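Side-chain contacts in endoglucanase A (Clostridium longisporum, PDB 6Q1I), which hydrolyses internal beta-1,4-glucosidic linkages in cellulose, lichenan and barley beta-glucan, and also degrades xylan: residues Q141-F146 with R193-N198; E176-V181 with M218-V223; A187-I192 with P224-V229. All blocks are in the same frame, centred on the assembly; numbering follows the deposited sequence.

How the contacts relate
All three contacts draw on helix 175-194 of the catalytic (beta/alpha)8 barrel, one part of a longer protein. Contact 2 uses its beginning, contact 3 its middle to late turns and contact 1 its end. Centres of contacts 1 and 2 lie about 25 Å apart, with contact 3 between them, its centre about 12 Å from that of contact 1 and about 15 Å from that of contact 2. Arg193 NE joins contact 1 to contact 3 by a 2.8 Å salt bridge to Asp226 OD1. Contacts 2 and 3 are continuous through Val223-Pro224 but do not otherwise touch. All lie away from Gln160 and Gln284, changed residues at the positions assigned by similarity to the proton donor and nucleophile.

Contact 1: residues Q141-F146 with R193-N198; sequences QISEAF and RKTGGN
Thr195 meets Ser143 and Glu144 where helices 128-145 and 175-194, two neighbouring outer helices of the TIM barrel, come to their ends. Along 193-198, Arg193 comes first: its NH1 bonds the carbonyls of Asn199 and Arg202. Thr195 then makes the crossing. Its CA lies 6.5 Å from Glu144 CA, and its CG2, anti to the carbonyl carbon, is the methyl presented to the helix. CG2 packs on Ser143 CB at 3.8 Å and, crossing obliquely, on Glu144 CG at 4.0 Å. Thr195 OG1, with chi1 66°, lies 3.6 Å from Ser143 CB; it bonds Ile192 O, one turn back, and receives Asn199 ND2. At Gly196 phi turns positive (79°), so the chain leaves the helix while Gly196 N still bonds Arg193 O at 3.1 Å.

The touch is thus van der Waals, the Thr195 methyl and hydroxyl oxygen against Ser143 CB and the methyl against Glu144 CG. Ser143 OG is served by Trp139 O, and Thr195 O by Lys147 NZ. Because Asn199 ND2 bonds Ser143 O as well as Thr195 OG1, a polar bridge runs beside this small touch, with no hydrogen bond directly between segments 141-146 and 193-198.

Contact 2: residues E176-V181 with M218-V223; sequences ESRDVV and MNDFKV
Arg178 and Asp220 have the nearest alpha carbons of the two segments, 6.8 Å apart, where a turn of helix 175-194 faces the bend just beyond helix 215-219, and Phe221 N bonds back to Met218 O at 3.0 Å. One salt bridge carries the contact. Arg178 NE gives its hydrogen to Asp220 OD2 over 2.7 Å, at a nearly straight N-H...O angle of 173°. The oxygen sits at the guanidinium edge, close to the plane of that group; seen from the carboxylate, NE arrives on the anti side of OD2, 22° out of plane. A bend at chi3 (-62°) turns the arginine end so that NE reaches the acid, while the methylene CD lies alongside it, 3.7 Å from OD2. One water closes the arrangement: it accepts from Arg178 NH2 at 3.0 Å and donates to Asp220 OD2 at 2.6 Å. OD2 therefore holds two donors, and NH1, bonded to Gly172 O, gives the guanidinium a further fixing point, which restricts its rotation.

In the barrel the contact lies at the surface, linking helix 175-194 to the turn that follows helix 215-219, the next outer helix. Asn182, one turn along helix 175-194, bonds Asp220 O and Lys222 N, while Phe221 turns inward onto Met206 and Thr208 of strand 204-208 and meets Phe273 of helix 256-275 edge-to-face.

Contact 3: residues A187-I192 with P224-V229; sequences AALESI and PDDKNV
Leu189 of helix 175-194 sets its CD2 methyl against Pro224, Asp226 and Val229. A chi1 of 179° holds CG anti to the backbone N, and chi2 of 64° turns CD2 to the loop, which makes it the branch that does most of the touching. It meets the proline ring at Pro224 CG, 3.8 Å away, and Pro224 CB is equally near. It also meets Asp226 CB at 3.8 Å and Val229 CG2 at 4.0 Å. The second methyl, CD1, comes no nearer than 4.1 Å to Asp226 OD1.

Segment 224-229 is the connection that leads from helix 215-219 into barrel strand 229-234, so the leucine joins an outer helix to the entry of the sixth strand of the (beta/alpha)8 barrel; Leu189 also touches Val204 and Met206 of strand 204-208. Two turns lie within the segment. Asp225 centres an inverse gamma turn, closed by a weak bond from Asp226 N to Pro224 O. Asp226 then forms an Asx turn: its OD2 accepts from Asn228 N at 3.0 Å and 161°, reached on the anti side and tilted out of the carboxylate plane. Arg193 faces both oxygens of Asp226, with NE at OD1 in a salt bridge and NH2 2.9 Å from OD2.

Contact 1: residues Q141-F146 with R193-N198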
ATOM      1  N   GLN A 141      -4.105  -1.860 -19.339  1.00 10.44           N
ATOM      2  CA  GLN A 141      -4.737  -3.169 -19.215  1.00 10.19           C
ATOM      3  C   GLN A 141      -5.390  -3.355 -17.849  1.00  9.43           C
ATOM      4  O   GLN A 141      -6.499  -3.889 -17.762  1.00 11.13           O
ATOM      5  CB  GLN A 141      -3.703  -4.260 -19.486  1.00 10.61           C
ATOM      6  CG  GLN A 141      -3.258  -4.310 -20.940  1.00 11.93           C
ATOM      7  CD  GLN A 141      -2.110  -5.259 -21.145  1.00 14.32           C
ATOM      8  OE1 GLN A 141      -2.283  -6.475 -21.123  1.00 14.30           O
ATOM      9  NE2 GLN A 141      -0.922  -4.712 -21.331  1.00 16.15           N
ATOM     10  N   ILE A 142      -4.728  -2.928 -16.769  1.00  9.56           N
ATOM     11  CA  ILE A 142      -5.355  -3.032 -15.452  1.00  9.22           C
ATOM     12  C   ILE A 142      -6.632  -2.203 -15.434  1.00  8.76           C
ATOM     13  O   ILE A 142      -7.686  -2.650 -14.972  1.00 10.15           O
ATOM     14  CB  ILE A 142      -4.394  -2.580 -14.336  1.00  9.18           C
ATOM     15  CG1 ILE A 142      -3.114  -3.420 -14.277  1.00 10.27           C
ATOM     16  CG2 ILE A 142      -5.101  -2.627 -12.975  1.00  9.98           C
ATOM     17  CD1 ILE A 142      -2.025  -2.794 -13.402  1.00  9.66           C
ATOM     18  N   SER A 143      -6.545  -0.965 -15.936  1.00 10.14           N
ATOM     19  CA  SER A 143      -7.688  -0.054 -15.925  0.82 10.03           C
ATOM     20  C   SER A 143      -8.854  -0.612 -16.720  1.00 11.31           C
ATOM     21  O   SER A 143     -10.011  -0.513 -16.307  1.00 11.06           O
ATOM     22  CB  SER A 143      -7.277   1.284 -16.547  0.82 11.23           C
ATOM     23  OG  SER A 143      -6.347   1.946 -15.732  0.82 12.04           O
ATOM     24  N   GLU A 144      -8.567  -1.167 -17.902  0.57 10.03           N
ATOM     25  CA  GLU A 144      -9.619  -1.752 -18.730  0.57 10.82           C
ATOM     26  C   GLU A 144     -10.298  -2.907 -18.008  0.57 11.57           C
ATOM     27  O   GLU A 144     -11.528  -3.031 -18.034  0.57 13.18           O
ATOM     28  CB  GLU A 144      -9.045  -2.210 -20.081  0.57 13.08           C
ATOM     29  CG  GLU A 144      -8.766  -1.061 -21.066  0.57 13.72           C
ATOM     30  CD  GLU A 144      -8.018  -1.479 -22.335  0.57 15.72           C
ATOM     31  OE1 GLU A 144      -7.484  -2.610 -22.397  0.57 16.91           O
ATOM     32  OE2 GLU A 144      -7.958  -0.659 -23.280  0.57 15.95           O
ATOM     33  N   ALA A 145      -9.514  -3.749 -17.333  1.00 11.32           N
ATOM     34  CA  ALA A 145     -10.092  -4.912 -16.665  1.00 11.59           C
ATOM     35  C   ALA A 145     -11.040  -4.500 -15.546  1.00 10.74           C
ATOM     36  O   ALA A 145     -12.035  -5.187 -15.298  1.00 12.59           O
ATOM     37  CB  ALA A 145      -8.985  -5.812 -16.113  1.00 12.42           C
ATOM     38  N   PHE A 146     -10.765  -3.376 -14.875  1.00 10.34           N
ATOM     39  CA  PHE A 146     -11.528  -2.934 -13.708  1.00 10.23           C
ATOM     40  C   PHE A 146     -12.360  -1.681 -13.977  1.00 10.96           C
ATOM     41  O   PHE A 146     -12.876  -1.072 -13.038  1.00 11.18           O
ATOM     42  CB  PHE A 146     -10.600  -2.753 -12.497  1.00 11.20           C
ATOM     43  CG  PHE A 146     -10.032  -4.053 -12.003  1.00  9.95           C
ATOM     44  CD1 PHE A 146     -10.759  -4.855 -11.146  1.00 11.04           C
ATOM     45  CD2 PHE A 146      -8.791  -4.498 -12.439  1.00 10.20           C
ATOM     46  CE1 PHE A 146     -10.245  -6.085 -10.714  1.00 11.63           C
ATOM     47  CE2 PHE A 146      -8.272  -5.721 -12.016  1.00 10.59           C
ATOM     48  CZ  PHE A 146      -9.002  -6.512 -11.150  1.00 11.32           C
ATOM     49  N   ARG A 193      -6.819   7.425 -16.919  1.00 10.28           N
ATOM     50  CA  ARG A 193      -7.882   8.344 -17.317  1.00 10.79           C
ATOM     51  C   ARG A 193      -8.295   8.139 -18.770  1.00 11.43           C
ATOM     52  O   ARG A 193      -9.470   8.283 -19.108  1.00 13.01           O
ATOM     53  CB  ARG A 193      -7.428   9.794 -17.115  1.00 10.90           C
ATOM     54  CG  ARG A 193      -7.126  10.185 -15.674  1.00 11.07           C
ATOM     55  CD  ARG A 193      -8.372  10.125 -14.806  1.00 13.64           C
ATOM     56  NE  ARG A 193      -8.127  10.556 -13.433  1.00 12.46           N
ATOM     57  CZ  ARG A 193      -8.487   9.881 -12.340  1.00 11.42           C
ATOM     58  NH1 ARG A 193      -9.113   8.714 -12.418  1.00 11.45           N
ATOM     59  NH2 ARG A 193      -8.211  10.383 -11.152  1.00 11.81           N
ATOM     60  N   LYS A 194      -7.340   7.808 -19.641  1.00 11.52           N
ATOM     61  CA  LYS A 194      -7.621   7.638 -21.062  1.00 12.23           C
ATOM     62  C   LYS A 194      -8.595   6.497 -21.334  1.00 12.58           C
ATOM     63  O   LYS A 194      -9.267   6.509 -22.368  1.00 15.81           O
ATOM     64  CB  LYS A 194      -6.299   7.388 -21.791  1.00 13.82           C
ATOM     65  CG  LYS A 194      -6.376   7.385 -23.302  1.00 17.48           C
ATOM     66  CD  LYS A 194      -4.991   7.105 -23.871  1.00 20.11           C
ATOM     67  CE  LYS A 194      -4.951   7.281 -25.374  1.00 24.03           C
ATOM     68  NZ  LYS A 194      -3.570   7.071 -25.876  1.00 27.05           N
ATOM     69  N   THR A 195      -8.705   5.515 -20.433  1.00 12.26           N
ATOM     70  CA  THR A 195      -9.640   4.413 -20.652  1.00 12.52           C
ATOM     71  C   THR A 195     -11.097   4.817 -20.452  1.00 14.46           C
ATOM     72  O   THR A 195     -11.985   4.064 -20.853  1.00 16.10           O
ATOM     73  CB  THR A 195      -9.308   3.195 -19.773  1.00 11.84           C
ATOM     74  OG1 THR A 195      -9.503   3.503 -18.387  1.00 12.32           O
ATOM     75  CG2 THR A 195      -7.878   2.727 -20.017  1.00 12.84           C
ATOM     76  N   GLY A 196     -11.369   5.968 -19.841  1.00 14.84           N
ATOM     77  CA  GLY A 196     -12.719   6.503 -19.814  1.00 15.21           C
ATOM     78  C   GLY A 196     -13.630   5.855 -18.786  1.00 14.83           C
ATOM     79  O   GLY A 196     -13.208   5.136 -17.875  1.00 14.13           O
ATOM     80  N   GLY A 197     -14.918   6.151 -18.934  1.00 16.32           N
ATOM     81  CA  GLY A 197     -15.920   5.624 -18.028  1.00 15.48           C
ATOM     82  C   GLY A 197     -15.625   6.010 -16.593  1.00 13.90           C
ATOM     83  O   GLY A 197     -15.202   7.136 -16.297  1.00 14.84           O
ATOM     84  N   ASN A 198     -15.840   5.060 -15.676  1.00 13.72           N
ATOM     85  CA  ASN A 198     -15.581   5.323 -14.265  1.00 12.67           C
ATOM     86  C   ASN A 198     -14.123   5.682 -14.011  1.00 11.78           C
ATOM     87  O   ASN A 198     -13.818   6.320 -12.996  1.00 12.48           O
ATOM     88  CB  ASN A 198     -15.937   4.096 -13.426  1.00 13.36           C
ATOM     89  CG  ASN A 198     -17.438   3.866 -13.326  1.00 14.78           C
ATOM     90  OD1 ASN A 198     -18.247   4.636 -13.849  1.00 15.75           O
ATOM     91  ND2 ASN A 198     -17.815   2.791 -12.653  1.00 16.78           N
TER

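Contact 2: residues E176-V181 with M218-V223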
ATOM      1  N   GLU A 176      16.924  14.064  -9.669  1.00 10.79           N
ATOM      2  CA  GLU A 176      16.575  13.346 -10.890  1.00 10.72           C
ATOM      3  C   GLU A 176      15.552  12.254 -10.614  1.00 10.23           C
ATOM      4  O   GLU A 176      14.525  12.161 -11.299  1.00 10.06           O
ATOM      5  CB  GLU A 176      17.835  12.731 -11.505  1.00 12.21           C
ATOM      6  CG  GLU A 176      17.555  11.625 -12.526  1.00 13.45           C
ATOM      7  CD  GLU A 176      18.812  11.026 -13.119  1.00 17.00           C
ATOM      8  OE1 GLU A 176      19.922  11.328 -12.628  1.00 23.06           O
ATOM      9  OE2 GLU A 176      18.687  10.240 -14.077  1.00 15.44           O
ATOM     10  N   SER A 177      15.819  11.402  -9.621  1.00  9.50           N
ATOM     11  CA  SER A 177      14.953  10.245  -9.430  1.00  8.56           C
ATOM     12  C   SER A 177      13.605  10.638  -8.826  1.00  8.41           C
ATOM     13  O   SER A 177      12.588  10.012  -9.144  1.00  9.37           O
ATOM     14  CB  SER A 177      15.665   9.158  -8.620  1.00  9.32           C
ATOM     15  OG  SER A 177      16.117   9.613  -7.362  1.00 10.21           O
ATOM     16  N   ARG A 178      13.565  11.675  -7.979  1.00  8.86           N
ATOM     17  CA  ARG A 178      12.273  12.171  -7.501  1.00  8.46           C
ATOM     18  C   ARG A 178      11.459  12.775  -8.644  1.00  8.28           C
ATOM     19  O   ARG A 178      10.239  12.583  -8.714  1.00  9.20           O
ATOM     20  CB  ARG A 178      12.452  13.140  -6.330  1.00  8.82           C
ATOM     21  CG  ARG A 178      13.056  12.486  -5.088  1.00  8.83           C
ATOM     22  CD  ARG A 178      13.087  13.406  -3.858  1.00  8.75           C
ATOM     23  NE  ARG A 178      13.903  14.602  -4.046  1.00 10.39           N
ATOM     24  CZ  ARG A 178      15.205  14.694  -3.782  1.00 11.26           C
ATOM     25  NH1 ARG A 178      15.887  13.676  -3.282  1.00 11.27           N
ATOM     26  NH2 ARG A 178      15.840  15.840  -4.005  1.00 12.72           N
ATOM     27  N   ASP A 179      12.120  13.474  -9.564  1.00  9.16           N
ATOM     28  CA  ASP A 179      11.453  13.968 -10.767  1.00  9.37           C
ATOM     29  C   ASP A 179      10.888  12.811 -11.588  1.00  9.60           C
ATOM     30  O   ASP A 179       9.719  12.832 -11.988  1.00 10.12           O
ATOM     31  CB  ASP A 179      12.462  14.788 -11.576  1.00 10.65           C
ATOM     32  CG  ASP A 179      11.867  15.429 -12.814  1.00 12.91           C
ATOM     33  OD1 ASP A 179      10.683  15.813 -12.799  1.00 14.84           O
ATOM     34  OD2 ASP A 179      12.618  15.567 -13.805  1.00 14.83           O
ATOM     35  N   VAL A 180      11.694  11.769 -11.821  1.00  9.48           N
ATOM     36  CA  VAL A 180      11.225  10.666 -12.659  1.00  9.53           C
ATOM     37  C   VAL A 180      10.077   9.908 -11.992  1.00  8.93           C
ATOM     38  O   VAL A 180       9.139   9.481 -12.672  1.00  9.40           O
ATOM     39  CB  VAL A 180      12.380   9.751 -13.094  1.00 10.07           C
ATOM     40  CG1 VAL A 180      11.858   8.541 -13.868  1.00 10.77           C
ATOM     41  CG2 VAL A 180      13.381  10.534 -13.954  1.00 11.30           C
ATOM     42  N   VAL A 181      10.104   9.746 -10.664  1.00  8.71           N
ATOM     43  CA  VAL A 181       8.961   9.128  -9.990  1.00  8.07           C
ATOM     44  C   VAL A 181       7.687   9.920 -10.269  1.00  7.83           C
ATOM     45  O   VAL A 181       6.636   9.348 -10.564  1.00  9.09           O
ATOM     46  CB  VAL A 181       9.223   8.960  -8.482  1.00  8.66           C
ATOM     47  CG1 VAL A 181       7.919   8.607  -7.754  1.00  8.96           C
ATOM     48  CG2 VAL A 181      10.263   7.888  -8.249  1.00  9.08           C
ATOM     49  N   MET A 218       8.375  14.129   0.473  1.00 10.20           N
ATOM     50  CA  MET A 218       7.068  14.776   0.443  1.00 11.38           C
ATOM     51  C   MET A 218       7.129  16.089  -0.319  1.00 10.63           C
ATOM     52  O   MET A 218       6.247  16.393  -1.129  1.00 10.99           O
ATOM     53  CB  MET A 218       6.578  15.077   1.855  1.00 13.91           C
ATOM     54  CG  MET A 218       6.017  13.939   2.627  1.00 14.61           C
ATOM     55  SD  MET A 218       4.931  14.604   3.918  1.00 15.37           S
ATOM     56  CE  MET A 218       6.105  15.477   4.936  1.00 13.90           C
ATOM     57  N   ASN A 219       8.127  16.916  -0.016  1.00 10.17           N
ATOM     58  CA  ASN A 219       8.151  18.244  -0.609  1.00 12.16           C
ATOM     59  C   ASN A 219       8.224  18.179  -2.122  1.00 11.76           C
ATOM     60  O   ASN A 219       7.621  19.023  -2.798  1.00 12.46           O
ATOM     61  CB  ASN A 219       9.297  19.073  -0.047  1.00 13.44           C
ATOM     62  CG  ASN A 219       9.052  19.512   1.381  1.00 15.52           C
ATOM     63  OD1 ASN A 219       7.929  19.448   1.886  1.00 17.88           O
ATOM     64  ND2 ASN A 219      10.102  19.978   2.036  1.00 16.74           N
ATOM     65  N   ASP A 220       8.920  17.183  -2.676  1.00 10.60           N
ATOM     66  CA  ASP A 220       9.072  17.076  -4.123  1.00 11.39           C
ATOM     67  C   ASP A 220       7.909  16.359  -4.800  1.00 11.61           C
ATOM     68  O   ASP A 220       7.906  16.251  -6.028  1.00 13.35           O
ATOM     69  CB  ASP A 220      10.400  16.403  -4.492  1.00 12.30           C
ATOM     70  CG  ASP A 220      11.546  17.393  -4.644  1.00 15.82           C
ATOM     71  OD1 ASP A 220      11.311  18.618  -4.582  1.00 17.42           O
ATOM     72  OD2 ASP A 220      12.688  16.937  -4.841  1.00 18.32           O
ATOM     73  N   PHE A 221       6.915  15.900  -4.046  1.00 11.57           N
ATOM     74  CA  PHE A 221       5.745  15.266  -4.637  1.00 11.34           C
ATOM     75  C   PHE A 221       5.002  16.264  -5.513  1.00 11.73           C
ATOM     76  O   PHE A 221       4.651  17.359  -5.065  1.00 12.80           O
ATOM     77  CB  PHE A 221       4.826  14.783  -3.512  1.00 11.63           C
ATOM     78  CG  PHE A 221       3.593  14.054  -3.981  1.00 10.61           C
ATOM     79  CD1 PHE A 221       3.639  12.709  -4.276  1.00 11.82           C
ATOM     80  CD2 PHE A 221       2.376  14.707  -4.088  1.00 12.63           C
ATOM     81  CE1 PHE A 221       2.499  12.033  -4.690  1.00 11.38           C
ATOM     82  CE2 PHE A 221       1.241  14.036  -4.493  1.00 13.58           C
ATOM     83  CZ  PHE A 221       1.302  12.701  -4.788  1.00 12.02           C
ATOM     84  N   LYS A 222       4.720  15.875  -6.752  1.00 11.15           N
ATOM     85  CA  LYS A 222       4.016  16.734  -7.693  1.00 11.50           C
ATOM     86  C   LYS A 222       2.645  16.148  -7.990  1.00 12.54           C
ATOM     87  O   LYS A 222       2.537  14.980  -8.372  1.00 15.10           O
ATOM     88  CB  LYS A 222       4.804  16.905  -8.996  1.00 14.94           C
ATOM     89  CG  LYS A 222       4.203  17.942  -9.937  1.00 21.51           C
ATOM     90  CD  LYS A 222       5.086  18.194 -11.141  1.00 29.38           C
ATOM     91  CE  LYS A 222       4.467  19.242 -12.064  1.00 33.79           C
ATOM     92  NZ  LYS A 222       5.204  19.378 -13.357  1.00 37.03           N
ATOM     93  N   VAL A 223       1.611  16.966  -7.831  1.00 12.31           N
ATOM     94  CA  VAL A 223       0.238  16.574  -8.141  1.00 13.22           C
ATOM     95  C   VAL A 223      -0.019  16.901  -9.609  1.00 13.64           C
ATOM     96  O   VAL A 223       0.084  18.076  -9.994  1.00 13.70           O
ATOM     97  CB  VAL A 223      -0.757  17.320  -7.242  1.00 15.16           C
ATOM     98  CG1 VAL A 223      -2.190  16.870  -7.527  1.00 17.77           C
ATOM     99  CG2 VAL A 223      -0.408  17.127  -5.766  1.00 17.71           C
TER
HETATM  100  O   HOH W   1      14.847  18.144  -5.732  1.00 25.46           O

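Contact 3: residues A187-I192 with P224-V229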
ATOM      1  N   ALA A 187       2.355   9.503 -15.838  1.00  9.68           N
ATOM      2  CA  ALA A 187       2.127   8.674 -17.017  1.00 10.36           C
ATOM      3  C   ALA A 187       1.125   7.571 -16.721  1.00  9.01           C
ATOM      4  O   ALA A 187       0.248   7.288 -17.543  1.00  9.76           O
ATOM      5  CB  ALA A 187       3.444   8.070 -17.505  1.00 11.32           C
ATOM      6  N   ALA A 188       1.246   6.932 -15.554  1.00  8.73           N
ATOM      7  CA  ALA A 188       0.272   5.919 -15.167  1.00  8.41           C
ATOM      8  C   ALA A 188      -1.122   6.520 -15.039  1.00  7.93           C
ATOM      9  O   ALA A 188      -2.105   5.934 -15.512  1.00  9.14           O
ATOM     10  CB  ALA A 188       0.696   5.286 -13.845  1.00  8.72           C
ATOM     11  N   LEU A 189      -1.225   7.693 -14.401  1.00  8.81           N
ATOM     12  CA  LEU A 189      -2.518   8.356 -14.265  1.00  8.67           C
ATOM     13  C   LEU A 189      -3.121   8.681 -15.628  1.00  9.35           C
ATOM     14  O   LEU A 189      -4.325   8.498 -15.842  1.00 10.65           O
ATOM     15  CB  LEU A 189      -2.355   9.628 -13.433  1.00  9.81           C
ATOM     16  CG  LEU A 189      -3.616  10.464 -13.211  1.00 10.57           C
ATOM     17  CD1 LEU A 189      -4.656   9.707 -12.417  1.00 12.41           C
ATOM     18  CD2 LEU A 189      -3.246  11.757 -12.522  1.00 13.17           C
ATOM     19  N   GLU A 190      -2.309   9.183 -16.559  1.00  9.42           N
ATOM     20  CA  GLU A 190      -2.830   9.519 -17.880  1.00  9.91           C
ATOM     21  C   GLU A 190      -3.414   8.287 -18.551  1.00  9.73           C
ATOM     22  O   GLU A 190      -4.481   8.350 -19.165  1.00 10.91           O
ATOM     23  CB  GLU A 190      -1.721  10.128 -18.739  1.00 11.50           C
ATOM     24  CG  GLU A 190      -2.203  10.850 -19.995  1.00 13.39           C
ATOM     25  CD  GLU A 190      -2.452   9.949 -21.196  1.00 15.33           C
ATOM     26  OE1 GLU A 190      -1.925   8.812 -21.257  1.00 16.06           O
ATOM     27  OE2 GLU A 190      -3.178  10.411 -22.100  1.00 16.83           O
ATOM     28  N   SER A 191      -2.729   7.149 -18.426  1.00  9.86           N
ATOM     29  CA  SER A 191      -3.223   5.908 -19.013  1.00  9.73           C
ATOM     30  C   SER A 191      -4.524   5.450 -18.364  1.00 10.01           C
ATOM     31  O   SER A 191      -5.428   4.968 -19.058  1.00 11.49           O
ATOM     32  CB  SER A 191      -2.147   4.829 -18.925  1.00 11.60           C
ATOM     33  OG  SER A 191      -1.024   5.183 -19.715  1.00 12.33           O
ATOM     34  N   ILE A 192      -4.640   5.592 -17.041  1.00  9.59           N
ATOM     35  CA  ILE A 192      -5.885   5.249 -16.354  1.00  9.19           C
ATOM     36  C   ILE A 192      -7.026   6.108 -16.891  1.00  9.70           C
ATOM     37  O   ILE A 192      -8.078   5.604 -17.300  1.00 11.07           O
ATOM     38  CB  ILE A 192      -5.716   5.422 -14.829  1.00  9.29           C
ATOM     39  CG1 ILE A 192      -4.745   4.382 -14.248  1.00  9.11           C
ATOM     40  CG2 ILE A 192      -7.060   5.370 -14.130  1.00  9.88           C
ATOM     41  CD1 ILE A 192      -4.215   4.733 -12.864  1.00  9.07           C
ATOM     42  N   PRO A 224      -0.342  15.918 -10.451  1.00 13.42           N
ATOM     43  CA  PRO A 224      -0.761  16.227 -11.827  1.00 13.17           C
ATOM     44  C   PRO A 224      -2.026  17.077 -11.851  1.00 12.63           C
ATOM     45  O   PRO A 224      -2.720  17.243 -10.848  1.00 13.28           O
ATOM     46  CB  PRO A 224      -1.029  14.847 -12.441  1.00 15.88           C
ATOM     47  CG  PRO A 224      -0.300  13.881 -11.572  1.00 16.00           C
ATOM     48  CD  PRO A 224      -0.330  14.466 -10.192  1.00 16.24           C
ATOM     49  N   ASP A 225      -2.335  17.620 -13.030  1.00 12.03           N
ATOM     50  CA  ASP A 225      -3.565  18.391 -13.229  1.00 12.15           C
ATOM     51  C   ASP A 225      -4.725  17.405 -13.324  1.00 12.35           C
ATOM     52  O   ASP A 225      -5.137  16.973 -14.405  1.00 14.14           O
ATOM     53  CB  ASP A 225      -3.467  19.280 -14.462  1.00 13.64           C
ATOM     54  CG  ASP A 225      -4.705  20.147 -14.658  1.00 15.18           C
ATOM     55  OD1 ASP A 225      -5.639  20.084 -13.834  1.00 18.57           O
ATOM     56  OD2 ASP A 225      -4.750  20.903 -15.646  1.00 17.05           O
ATOM     57  N   ASP A 226      -5.253  17.053 -12.155  1.00 11.26           N
ATOM     58  CA  ASP A 226      -6.279  16.035 -11.999  1.00 11.11           C
ATOM     59  C   ASP A 226      -6.943  16.305 -10.657  1.00 12.73           C
ATOM     60  O   ASP A 226      -6.263  16.649  -9.691  1.00 15.53           O
ATOM     61  CB  ASP A 226      -5.648  14.638 -11.990  1.00 11.91           C
ATOM     62  CG  ASP A 226      -6.669  13.528 -12.069  1.00 13.60           C
ATOM     63  OD1 ASP A 226      -6.903  13.037 -13.186  1.00 16.30           O
ATOM     64  OD2 ASP A 226      -7.230  13.133 -11.022  1.00 14.19           O
ATOM     65  N   LYS A 227      -8.257  16.125 -10.590  1.00 13.94           N
ATOM     66  CA  LYS A 227      -8.998  16.496  -9.394  1.00 15.39           C
ATOM     67  C   LYS A 227      -9.148  15.374  -8.373  1.00 13.99           C
ATOM     68  O   LYS A 227      -9.676  15.634  -7.286  1.00 16.49           O
ATOM     69  CB  LYS A 227     -10.399  17.010  -9.763  1.00 20.09           C
ATOM     70  CG  LYS A 227     -10.403  18.232 -10.685  1.00 25.04           C
ATOM     71  CD  LYS A 227      -9.388  19.290 -10.257  1.00 30.67           C
ATOM     72  CE  LYS A 227      -9.628  20.631 -10.951  1.00 33.98           C
ATOM     73  NZ  LYS A 227      -9.864  20.491 -12.420  1.00 35.89           N
ATOM     74  N   ASN A 228      -8.708  14.148  -8.675  1.00 11.55           N
ATOM     75  CA  ASN A 228      -8.976  12.989  -7.811  1.00 11.55           C
ATOM     76  C   ASN A 228      -7.723  12.165  -7.543  1.00  9.70           C
ATOM     77  O   ASN A 228      -7.719  10.935  -7.633  1.00 11.87           O
ATOM     78  CB  ASN A 228     -10.104  12.153  -8.384  1.00 12.61           C
ATOM     79  CG  ASN A 228     -11.400  12.884  -8.341  1.00 16.07           C
ATOM     80  OD1 ASN A 228     -11.887  13.218  -7.260  1.00 17.31           O
ATOM     81  ND2 ASN A 228     -11.931  13.225  -9.509  1.00 18.68           N
ATOM     82  N   VAL A 229      -6.664  12.846  -7.133  1.00  9.63           N
ATOM     83  CA  VAL A 229      -5.398  12.239  -6.734  1.00  9.54           C
ATOM     84  C   VAL A 229      -5.316  12.179  -5.215  1.00  8.43           C
ATOM     85  O   VAL A 229      -5.776  13.088  -4.508  1.00  9.94           O
ATOM     86  CB  VAL A 229      -4.215  13.041  -7.313  1.00 13.31           C
ATOM     87  CG1 VAL A 229      -2.879  12.601  -6.697  1.00 13.44           C
ATOM     88  CG2 VAL A 229      -4.196  12.908  -8.836  1.00 16.63           C
TER